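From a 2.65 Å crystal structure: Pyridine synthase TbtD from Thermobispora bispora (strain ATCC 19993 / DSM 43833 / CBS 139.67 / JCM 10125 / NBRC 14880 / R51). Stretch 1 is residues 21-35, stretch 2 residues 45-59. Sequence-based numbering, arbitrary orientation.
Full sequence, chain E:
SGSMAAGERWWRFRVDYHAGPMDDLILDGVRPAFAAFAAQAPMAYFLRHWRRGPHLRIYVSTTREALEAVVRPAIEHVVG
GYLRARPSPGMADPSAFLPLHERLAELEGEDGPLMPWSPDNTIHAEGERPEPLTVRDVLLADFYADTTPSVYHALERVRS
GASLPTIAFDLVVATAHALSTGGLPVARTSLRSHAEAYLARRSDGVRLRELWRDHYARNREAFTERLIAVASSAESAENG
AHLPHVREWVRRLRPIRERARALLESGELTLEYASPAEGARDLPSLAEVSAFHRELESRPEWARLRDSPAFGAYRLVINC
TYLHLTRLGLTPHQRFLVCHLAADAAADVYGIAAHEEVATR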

ATOM      1  N   PRO E  21      -7.718  25.726  38.543  1.00 66.87           N
ATOM      2  CA  PRO E  21      -6.376  26.064  38.046  1.00 68.79           C
ATOM      3  C   PRO E  21      -5.343  24.991  38.435  1.00 70.47           C
ATOM      4  O   PRO E  21      -4.926  24.915  39.597  1.00 69.40           O
ATOM      5  CB  PRO E  21      -6.074  27.409  38.720  1.00 64.14           C
ATOM      6  CG  PRO E  21      -6.953  27.439  39.932  1.00 68.55           C
ATOM      7  CD  PRO E  21      -8.185  26.643  39.596  1.00 57.65           C
ATOM      8  N   MET E  22      -4.950  24.168  37.462  1.00 72.01           N
ATOM      9  CA  MET E  22      -4.026  23.055  37.697  1.00 63.14           C
ATOM     10  C   MET E  22      -2.635  23.541  38.114  1.00 62.93           C
ATOM     11  O   MET E  22      -2.067  23.000  39.066  1.00 61.63           O
ATOM     12  CB  MET E  22      -3.935  22.177  36.447  1.00 66.42           C
ATOM     13  CG  MET E  22      -3.175  20.864  36.611  1.00 59.07           C
ATOM     14  SD  MET E  22      -3.896  19.708  37.797  1.00 64.23           S
ATOM     15  CE  MET E  22      -5.377  19.148  36.969  1.00 51.50           C
ATOM     16  N   ASP E  23      -2.095  24.561  37.433  1.00 57.72           N
ATOM     17  CA  ASP E  23      -0.767  25.116  37.799  1.00 62.61           C
ATOM     18  C   ASP E  23      -0.719  25.529  39.282  1.00 66.69           C
ATOM     19  O   ASP E  23       0.360  25.642  39.866  1.00 61.44           O
ATOM     20  CB  ASP E  23      -0.386  26.333  36.919  1.00 50.57           C
ATOM     21  CG  ASP E  23       0.207  25.939  35.551  1.00 59.18           C
ATOM     22  OD1 ASP E  23       0.025  24.788  35.115  1.00 66.51           O
ATOM     23  OD2 ASP E  23       0.830  26.790  34.876  1.00 56.33           O
ATOM     24  N   ASP E  24      -1.891  25.758  39.884  1.00 68.11           N
ATOM     25  CA  ASP E  24      -1.965  26.227  41.269  1.00 68.77           C
ATOM     26  C   ASP E  24      -1.974  25.064  42.234  1.00 66.35           C
ATOM     27  O   ASP E  24      -1.340  25.126  43.288  1.00 68.98           O
ATOM     28  CB  ASP E  24      -3.209  27.102  41.506  1.00 73.29           C
ATOM     29  CG  ASP E  24      -2.981  28.578  41.162  1.00 71.03           C
ATOM     30  OD1 ASP E  24      -1.860  29.108  41.391  1.00 64.28           O
ATOM     31  OD2 ASP E  24      -3.945  29.194  40.652  1.00 73.59           O
ATOM     32  N   LEU E  25      -2.709  24.015  41.880  1.00 63.06           N
ATOM     33  CA  LEU E  25      -2.720  22.794  42.677  1.00 63.97           C
ATOM     34  C   LEU E  25      -1.314  22.230  42.786  1.00 64.69           C
ATOM     35  O   LEU E  25      -0.928  21.685  43.821  1.00 66.72           O
ATOM     36  CB  LEU E  25      -3.663  21.754  42.070  1.00 60.73           C
ATOM     37  CG  LEU E  25      -3.514  20.291  42.513  1.00 52.64           C
ATOM     38  CD1 LEU E  25      -3.785  20.093  43.990  1.00 53.64           C
ATOM     39  CD2 LEU E  25      -4.448  19.431  41.706  1.00 50.23           C
ATOM     40  N   ILE E  26      -0.557  22.366  41.701  1.00 65.72           N
ATOM     41  CA  ILE E  26       0.823  21.907  41.668  1.00 66.52           C
ATOM     42  C   ILE E  26       1.612  22.649  42.738  1.00 67.19           C
ATOM     43  O   ILE E  26       2.135  22.026  43.669  1.00 70.63           O
ATOM     44  CB  ILE E  26       1.460  22.101  40.249  1.00 64.79           C
ATOM     45  CG1 ILE E  26       1.017  20.978  39.306  1.00 59.28           C
ATOM     46  CG2 ILE E  26       2.984  22.146  40.306  1.00 52.77           C
ATOM     47  CD1 ILE E  26       1.383  21.225  37.868  1.00 53.53           C
ATOM     48  N   LEU E  27       1.643  23.976  42.637  1.00 64.19           N
ATOM     49  CA  LEU E  27       2.509  24.801  43.471  1.00 62.65           C
ATOM     50  C   LEU E  27       2.059  24.960  44.926  1.00 65.47           C
ATOM     51  O   LEU E  27       2.898  25.106  45.808  1.00 72.92           O
ATOM     52  CB  LEU E  27       2.644  26.183  42.841  1.00 63.62           C
ATOM     53  CG  LEU E  27       3.207  26.194  41.426  1.00 60.28           C
ATOM     54  CD1 LEU E  27       3.293  27.611  40.871  1.00 57.94           C
ATOM     55  CD2 LEU E  27       4.560  25.532  41.441  1.00 60.12           C
ATOM     56  N   ASP E  28       0.751  24.953  45.174  1.00 65.93           N
ATOM     57  CA  ASP E  28       0.208  25.339  46.486  1.00 68.50           C
ATOM     58  C   ASP E  28      -0.287  24.153  47.295  1.00 72.08           C
ATOM     59  O   ASP E  28      -0.497  24.254  48.504  1.00 70.60           O
ATOM     60  CB  ASP E  28      -0.948  26.341  46.330  1.00 64.16           C
ATOM     61  CG  ASP E  28      -0.514  27.667  45.714  1.00 71.62           C
ATOM     62  OD1 ASP E  28       0.711  27.921  45.620  1.00 63.39           O
ATOM     63  OD2 ASP E  28      -1.412  28.463  45.337  1.00 74.27           O
ATOM     64  N   GLY E  29      -0.506  23.033  46.618  1.00 74.35           N
ATOM     65  CA  GLY E  29      -0.945  21.825  47.286  1.00 69.78           C
ATOM     66  C   GLY E  29       0.068  20.702  47.172  1.00 77.72           C
ATOM     67  O   GLY E  29       0.429  20.088  48.175  1.00 88.97           O
ATOM     68  N   VAL E  30       0.549  20.430  45.964  1.00 69.41           N
ATOM     69  CA  VAL E  30       1.345  19.229  45.771  1.00 72.93           C
ATOM     70  C   VAL E  30       2.802  19.436  46.188  1.00 72.84           C
ATOM     71  O   VAL E  30       3.341  18.628  46.942  1.00 72.22           O
ATOM     72  CB  VAL E  30       1.271  18.731  44.313  1.00 64.08           C
ATOM     73  CG1 VAL E  30       2.294  17.626  44.086  1.00 61.34           C
ATOM     74  CG2 VAL E  30      -0.133  18.220  44.004  1.00 55.77           C
ATOM     75  N   ARG E  31       3.432  20.510  45.721  1.00 70.41           N
ATOM     76  CA  ARG E  31       4.837  20.762  46.064  1.00 76.27           C
ATOM     77  C   ARG E  31       5.096  20.804  47.587  1.00 79.12           C
ATOM     78  O   ARG E  31       6.000  20.114  48.066  1.00 78.13           O
ATOM     79  CB  ARG E  31       5.348  22.056  45.408  1.00 70.78           C
ATOM     80  CG  ARG E  31       6.611  22.609  46.059  1.00 72.51           C
ATOM     81  CD  ARG E  31       7.275  23.729  45.256  1.00 66.26           C
ATOM     82  NE  ARG E  31       6.484  24.952  45.242  1.00 67.89           N
ATOM     83  CZ  ARG E  31       6.959  26.128  44.841  1.00 81.02           C
ATOM     84  NH1 ARG E  31       8.234  26.215  44.448  1.00 70.73           N
ATOM     85  NH2 ARG E  31       6.171  27.213  44.842  1.00 67.39           N
ATOM     86  N   PRO E  32       4.312  21.596  48.352  1.00 82.63           N
ATOM     87  CA  PRO E  32       4.478  21.526  49.812  1.00 82.77           C
ATOM     88  C   PRO E  32       4.402  20.108  50.407  1.00 79.15           C
ATOM     89  O   PRO E  32       5.226  19.778  51.255  1.00 82.39           O
ATOM     90  CB  PRO E  32       3.315  22.377  50.326  1.00 79.75           C
ATOM     91  CG  PRO E  32       3.105  23.381  49.260  1.00 75.60           C
ATOM     92  CD  PRO E  32       3.354  22.655  47.971  1.00 76.68           C
ATOM     93  N   ALA E  33       3.438  19.298  49.981  1.00 78.76           N
ATOM     94  CA  ALA E  33       3.318  17.934  50.484  1.00 79.80           C
ATOM     95  C   ALA E  33       4.613  17.162  50.227  1.00 81.84           C
ATOM     96  O   ALA E  33       5.044  16.359  51.056  1.00 78.19           O
ATOM     97  CB  ALA E  33       2.136  17.226  49.843  1.00 76.51           C
ATOM     98  N   PHE E  34       5.236  17.441  49.082  1.00 79.17           N
ATOM     99  CA  PHE E  34       6.465  16.772  48.667  1.00 76.45           C
ATOM    100  C   PHE E  34       7.639  17.171  49.544  1.00 76.19           C
ATOM    101  O   PHE E  34       8.479  16.332  49.878  1.00 76.99           O
ATOM    102  CB  PHE E  34       6.802  17.083  47.200  1.00 73.60           C
ATOM    103  CG  PHE E  34       6.132  16.172  46.200  1.00 67.85           C
ATOM    104  CD1 PHE E  34       4.966  15.484  46.521  1.00 71.59           C
ATOM    105  CD2 PHE E  34       6.671  16.015  44.930  1.00 62.06           C
ATOM    106  CE1 PHE E  34       4.350  14.648  45.592  1.00 69.72           C
ATOM    107  CE2 PHE E  34       6.066  15.188  43.998  1.00 70.79           C
ATOM    108  CZ  PHE E  34       4.901  14.498  44.326  1.00 66.88           C
ATOM    109  N   ALA E  35       7.714  18.454  49.895  1.00 77.41           N
ATOM    110  CA  ALA E  35       8.778  18.931  50.779  1.00 76.64           C
ATOM    111  C   ALA E  35       8.579  18.350  52.183  1.00 82.24           C
ATOM    112  O   ALA E  35       9.551  18.039  52.891  1.00 70.93           O
ATOM    113  CB  ALA E  35       8.807  20.448  50.819  1.00 68.69           C
ATOM    114  N   TYR E  45       7.275  12.233  41.875  1.00 58.64           N
ATOM    115  CA  TYR E  45       6.910  13.007  40.698  1.00 59.29           C
ATOM    116  C   TYR E  45       5.408  12.928  40.455  1.00 56.31           C
ATOM    117  O   TYR E  45       4.712  12.060  41.004  1.00 60.01           O
ATOM    118  CB  TYR E  45       7.701  12.544  39.456  1.00 59.13           C
ATOM    119  CG  TYR E  45       7.264  11.242  38.799  1.00 59.64           C
ATOM    120  CD1 TYR E  45       7.732  10.012  39.256  1.00 59.79           C
ATOM    121  CD2 TYR E  45       6.435  11.244  37.680  1.00 57.18           C
ATOM    122  CE1 TYR E  45       7.358   8.811  38.631  1.00 58.69           C
ATOM    123  CE2 TYR E  45       6.059  10.046  37.048  1.00 55.74           C
ATOM    124  CZ  TYR E  45       6.525   8.833  37.531  1.00 54.42           C
ATOM    125  OH  TYR E  45       6.163   7.650  36.913  1.00 52.51           O
ATOM    126  N   PHE E  46       4.910  13.860  39.647  1.00 49.53           N
ATOM    127  CA  PHE E  46       3.492  13.904  39.325  1.00 55.62           C
ATOM    128  C   PHE E  46       3.320  14.007  37.819  1.00 51.49           C
ATOM    129  O   PHE E  46       4.221  14.472  37.113  1.00 47.36           O
ATOM    130  CB  PHE E  46       2.785  15.079  40.052  1.00 53.52           C
ATOM    131  CG  PHE E  46       3.507  16.401  39.933  1.00 48.04           C
ATOM    132  CD1 PHE E  46       3.186  17.295  38.935  1.00 44.40           C
ATOM    133  CD2 PHE E  46       4.526  16.735  40.814  1.00 52.84           C
ATOM    134  CE1 PHE E  46       3.855  18.498  38.822  1.00 47.60           C
ATOM    135  CE2 PHE E  46       5.204  17.944  40.702  1.00 49.62           C
ATOM    136  CZ  PHE E  46       4.869  18.821  39.706  1.00 48.50           C
ATOM    137  N   LEU E  47       2.164  13.556  37.341  1.00 49.50           N
ATOM    138  CA  LEU E  47       1.770  13.729  35.949  1.00 50.72           C
ATOM    139  C   LEU E  47       0.313  14.215  35.800  1.00 54.57           C
ATOM    140  O   LEU E  47      -0.561  13.884  36.633  1.00 49.67           O
ATOM    141  CB  LEU E  47       1.930  12.409  35.194  1.00 49.83           C
ATOM    142  CG  LEU E  47       3.314  11.765  35.128  1.00 49.19           C
ATOM    143  CD1 LEU E  47       3.186  10.328  34.667  1.00 41.24           C
ATOM    144  CD2 LEU E  47       4.247  12.558  34.225  1.00 47.73           C
ATOM    145  N   ARG E  48       0.045  14.971  34.733  1.00 42.11           N
ATOM    146  CA  ARG E  48      -1.338  15.264  34.356  1.00 46.16           C
ATOM    147  C   ARG E  48      -1.889  14.190  33.441  1.00 48.54           C
ATOM    148  O   ARG E  48      -1.154  13.634  32.627  1.00 54.09           O
ATOM    149  CB  ARG E  48      -1.450  16.606  33.647  1.00 43.32           C
ATOM    150  CG  ARG E  48      -0.660  17.688  34.284  1.00 42.66           C
ATOM    151  CD  ARG E  48      -0.612  18.873  33.397  1.00 40.36           C
ATOM    152  NE  ARG E  48       0.196  19.932  33.989  1.00 51.44           N
ATOM    153  CZ  ARG E  48      -0.123  21.223  33.954  1.00 52.87           C
ATOM    154  NH1 ARG E  48      -1.262  21.594  33.404  1.00 56.62           N
ATOM    155  NH2 ARG E  48       0.682  22.141  34.487  1.00 55.70           N
ATOM    156  N   HIS E  49      -3.180  13.922  33.562  1.00 44.33           N
ATOM    157  CA  HIS E  49      -3.889  13.043  32.642  1.00 47.13           C
ATOM    158  C   HIS E  49      -5.401  13.387  32.567  1.00 50.55           C
ATOM    159  O   HIS E  49      -5.960  13.990  33.491  1.00 42.24           O
ATOM    160  CB  HIS E  49      -3.720  11.577  33.052  1.00 49.77           C
ATOM    161  CG  HIS E  49      -3.980  10.614  31.937  1.00 52.51           C
ATOM    162  ND1 HIS E  49      -5.217  10.050  31.715  1.00 55.73           N
ATOM    163  CD2 HIS E  49      -3.166  10.135  30.964  1.00 53.82           C
ATOM    164  CE1 HIS E  49      -5.153   9.256  30.657  1.00 56.99           C
ATOM    165  NE2 HIS E  49      -3.918   9.288  30.186  1.00 55.63           N
ATOM    166  N   TRP E  50      -6.037  12.938  31.478  1.00 47.96           N
ATOM    167  CA  TRP E  50      -7.406  13.256  31.100  1.00 37.72           C
ATOM    168  C   TRP E  50      -8.486  12.288  31.558  1.00 45.68           C
ATOM    169  O   TRP E  50      -9.660  12.651  31.612  1.00 46.57           O
ATOM    170  CB  TRP E  50      -7.506  13.358  29.576  1.00 36.85           C
ATOM    171  CG  TRP E  50      -6.975  12.162  28.823  1.00 47.97           C
ATOM    172  CD1 TRP E  50      -5.712  12.002  28.342  1.00 47.80           C
ATOM    173  CD2 TRP E  50      -7.694  10.958  28.462  1.00 54.21           C
ATOM    174  NE1 TRP E  50      -5.588  10.791  27.711  1.00 51.22           N
ATOM    175  CE2 TRP E  50      -6.777  10.130  27.768  1.00 52.78           C
ATOM    176  CE3 TRP E  50      -9.004  10.509  28.661  1.00 46.15           C
ATOM    177  CZ2 TRP E  50      -7.140   8.868  27.273  1.00 50.49           C
ATOM    178  CZ3 TRP E  50      -9.359   9.256  28.162  1.00 50.75           C
ATOM    179  CH2 TRP E  50      -8.427   8.452  27.475  1.00 51.58           C
ATOM    180  N   ARG E  51      -8.108  11.058  31.865  1.00 48.13           N
ATOM    181  CA  ARG E  51      -9.103  10.007  31.964  1.00 50.22           C
ATOM    182  C   ARG E  51      -9.959  10.132  33.209  1.00 48.01           C
ATOM    183  O   ARG E  51      -9.442  10.273  34.319  1.00 50.07           O
ATOM    184  CB  ARG E  51      -8.424   8.644  31.924  1.00 56.57           C
ATOM    185  CG  ARG E  51      -9.306   7.550  31.388  1.00 55.83           C
ATOM    186  CD  ARG E  51      -8.660   6.213  31.614  1.00 58.18           C
ATOM    187  NE  ARG E  51      -9.178   5.484  32.764  1.00 64.55           N
ATOM    188  CZ  ARG E  51      -8.415   4.735  33.544  1.00 63.27           C
ATOM    189  NH1 ARG E  51      -7.118   4.665  33.288  1.00 56.46           N
ATOM    190  NH2 ARG E  51      -8.936   4.076  34.579  1.00 65.16           N
ATOM    191  N   ARG E  52     -11.269  10.076  33.002  1.00 48.59           N
ATOM    192  CA  ARG E  52     -12.251  10.252  34.070  1.00 51.01           C
ATOM    193  C   ARG E  52     -12.175  11.646  34.684  1.00 52.00           C
ATOM    194  O   ARG E  52     -12.531  11.835  35.847  1.00 51.24           O
ATOM    195  CB  ARG E  52     -12.057   9.192  35.152  1.00 50.21           C
ATOM    196  CG  ARG E  52     -12.078   7.785  34.618  1.00 54.45           C
ATOM    197  CD  ARG E  52     -12.843   6.891  35.561  1.00 56.32           C
ATOM    198  NE  ARG E  52     -12.234   6.892  36.888  1.00 59.85           N
ATOM    199  CZ  ARG E  52     -12.882   6.543  37.993  1.00 64.25           C
ATOM    200  NH1 ARG E  52     -14.172   6.187  37.911  1.00 61.72           N
ATOM    201  NH2 ARG E  52     -12.251   6.571  39.171  1.00 52.79           N
ATOM    202  N   GLY E  53     -11.694  12.613  33.903  1.00 48.05           N
ATOM    203  CA  GLY E  53     -11.654  13.997  34.327  1.00 45.06           C
ATOM    204  C   GLY E  53     -10.253  14.478  34.627  1.00 53.52           C
ATOM    205  O   GLY E  53      -9.491  13.763  35.286  1.00 47.14           O
ATOM    206  N   PRO E  54      -9.934  15.716  34.191  1.00 54.79           N
ATOM    207  CA  PRO E  54      -8.617  16.344  34.317  1.00 51.86           C
ATOM    208  C   PRO E  54      -8.102  16.099  35.710  1.00 54.53           C
ATOM    209  O   PRO E  54      -8.807  16.456  36.651  1.00 56.39           O
ATOM    210  CB  PRO E  54      -8.902  17.837  34.100  1.00 43.98           C
ATOM    211  CG  PRO E  54     -10.187  17.880  33.411  1.00 41.74           C
ATOM    212  CD  PRO E  54     -10.975  16.718  33.913  1.00 44.77           C
ATOM    213  N   HIS E  55      -6.944  15.466  35.858  1.00 56.46           N
ATOM    214  CA  HIS E  55      -6.462  15.161  37.196  1.00 54.94           C
ATOM    215  C   HIS E  55      -4.979  15.083  37.249  1.00 52.96           C
ATOM    216  O   HIS E  55      -4.305  15.321  36.255  1.00 56.86           O
ATOM    217  CB  HIS E  55      -7.046  13.856  37.715  1.00 52.54           C
ATOM    218  CG  HIS E  55      -6.623  12.651  36.942  1.00 56.78           C
ATOM    219  ND1 HIS E  55      -7.414  12.082  35.967  1.00 56.43           N
ATOM    220  CD2 HIS E  55      -5.513  11.878  37.025  1.00 58.53           C
ATOM    221  CE1 HIS E  55      -6.800  11.024  35.466  1.00 57.42           C
ATOM    222  NE2 HIS E  55      -5.650  10.875  36.095  1.00 55.86           N
ATOM    223  N   LEU E  56      -4.478  14.779  38.440  1.00 53.28           N
ATOM    224  CA  LEU E  56      -3.058  14.619  38.660  1.00 54.69           C
ATOM    225  C   LEU E  56      -2.806  13.222  39.134  1.00 55.89           C
ATOM    226  O   LEU E  56      -3.598  12.666  39.896  1.00 56.74           O
ATOM    227  CB  LEU E  56      -2.513  15.621  39.680  1.00 55.59           C
ATOM    228  CG  LEU E  56      -2.237  17.018  39.137  1.00 57.08           C
ATOM    229  CD1 LEU E  56      -1.237  17.782  40.013  1.00 55.42           C
ATOM    230  CD2 LEU E  56      -1.755  16.908  37.688  1.00 55.98           C
ATOM    231  N   ARG E  57      -1.703  12.654  38.657  1.00 58.44           N
ATOM    232  CA  ARG E  57      -1.252  11.351  39.113  1.00 52.87           C
ATOM    233  C   ARG E  57      -0.001  11.578  39.930  1.00 52.62           C
ATOM    234  O   ARG E  57       0.986  12.116  39.407  1.00 52.21           O
ATOM    235  CB  ARG E  57      -1.004  10.413  37.924  1.00 48.64           C
ATOM    236  CG  ARG E  57      -2.064   9.348  37.774  1.00 46.10           C
ATOM    237  CD  ARG E  57      -2.954   9.534  36.561  1.00 49.74           C
ATOM    238  NE  ARG E  57      -2.462   8.868  35.358  1.00 54.20           N
ATOM    239  CZ  ARG E  57      -3.148   7.990  34.619  1.00 54.40           C
ATOM    240  NH1 ARG E  57      -4.374   7.607  34.952  1.00 47.96           N
ATOM    241  NH2 ARG E  57      -2.578   7.461  33.550  1.00 51.73           N
ATOM    242  N   ILE E  58      -0.045  11.224  41.216  1.00 50.94           N
ATOM    243  CA  ILE E  58       1.159  11.345  42.051  1.00 64.20           C
ATOM    244  C   ILE E  58       1.860   9.986  42.267  1.00 65.34           C
ATOM    245  O   ILE E  58       1.237   8.982  42.645  1.00 58.84           O
ATOM    246  CB  ILE E  58       0.848  11.985  43.428  1.00 65.59           C
ATOM    247  CG1 ILE E  58       0.426  13.447  43.252  1.00 61.32           C
ATOM    248  CG2 ILE E  58       2.076  11.935  44.339  1.00 57.62           C
ATOM    249  CD1 ILE E  58      -0.356  13.977  44.404  1.00 59.58           C
ATOM    250  N   TYR E  59       3.163   9.971  42.008  1.00 61.09           N
ATOM    251  CA  TYR E  59       3.964   8.778  42.235  1.00 64.79           C
ATOM    252  C   TYR E  59       5.007   9.060  43.303  1.00 61.59           C
ATOM    253  O   TYR E  59       5.779   9.999  43.169  1.00 59.20           O
ATOM    254  CB  TYR E  59       4.645   8.335  40.939  1.00 63.24           C
ATOM    255  CG  TYR E  59       3.689   8.059  39.794  1.00 61.76           C
ATOM    256  CD1 TYR E  59       3.051   6.831  39.673  1.00 60.56           C
ATOM    257  CD2 TYR E  59       3.412   9.040  38.846  1.00 55.00           C
ATOM    258  CE1 TYR E  59       2.176   6.586  38.625  1.00 65.74           C
ATOM    259  CE2 TYR E  59       2.544   8.808  37.803  1.00 52.72           C
ATOM    260  CZ  TYR E  59       1.928   7.582  37.691  1.00 62.41           C
ATOM    261  OH  TYR E  59       1.062   7.359  36.642  1.00 66.40           O
TER

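The helix of residues 22-35 packs across a hairpin whose strands, 45-49 and 55-59, are paired antiparallel; it runs at 36° to the second strand, with its axis 10.4 Å from the first strand and 10.1 Å from the second at closest approach. Met22, in the first turn, has a t chi1 rotamer and reaches Leu56, with SD 3.4 Å from Leu56 CG, while its CG lies over one face of the Arg48 guanidinium, 3.8 Å from NH1. The next residue supplies the sole polar link: although the CA-to-CB bond of Asp23 points away from the hairpin, its carboxylate end comes nearer, and Arg48 NH2 donates a hydrogen bond to Asp23 OD1 (2.8 Å, 157°) within a salt bridge. The carboxylate approaches at the guanidinium edge, while Met22 CG lies over one face.

Beyond this charged pair the contact is mainly apolar. Leu25 CD2 touches Leu56 CD1 at 4.0 Å. Ile26 spans both strands, its CG1 lying 3.8 Å from Phe46 CE1 and 4.0 Å from Leu56 CD1. One wider turn later, Val30 does likewise: CG1 meets Phe46 CD2 at 4.1 Å, and CG2 lies 4.3 Å from Ile58 CD1. Phe34 closes the row, placing CE2 3.9 Å from Phe46 CD2, at the edge of that ring, and CE1 3.8 Å from Ile58 CG2.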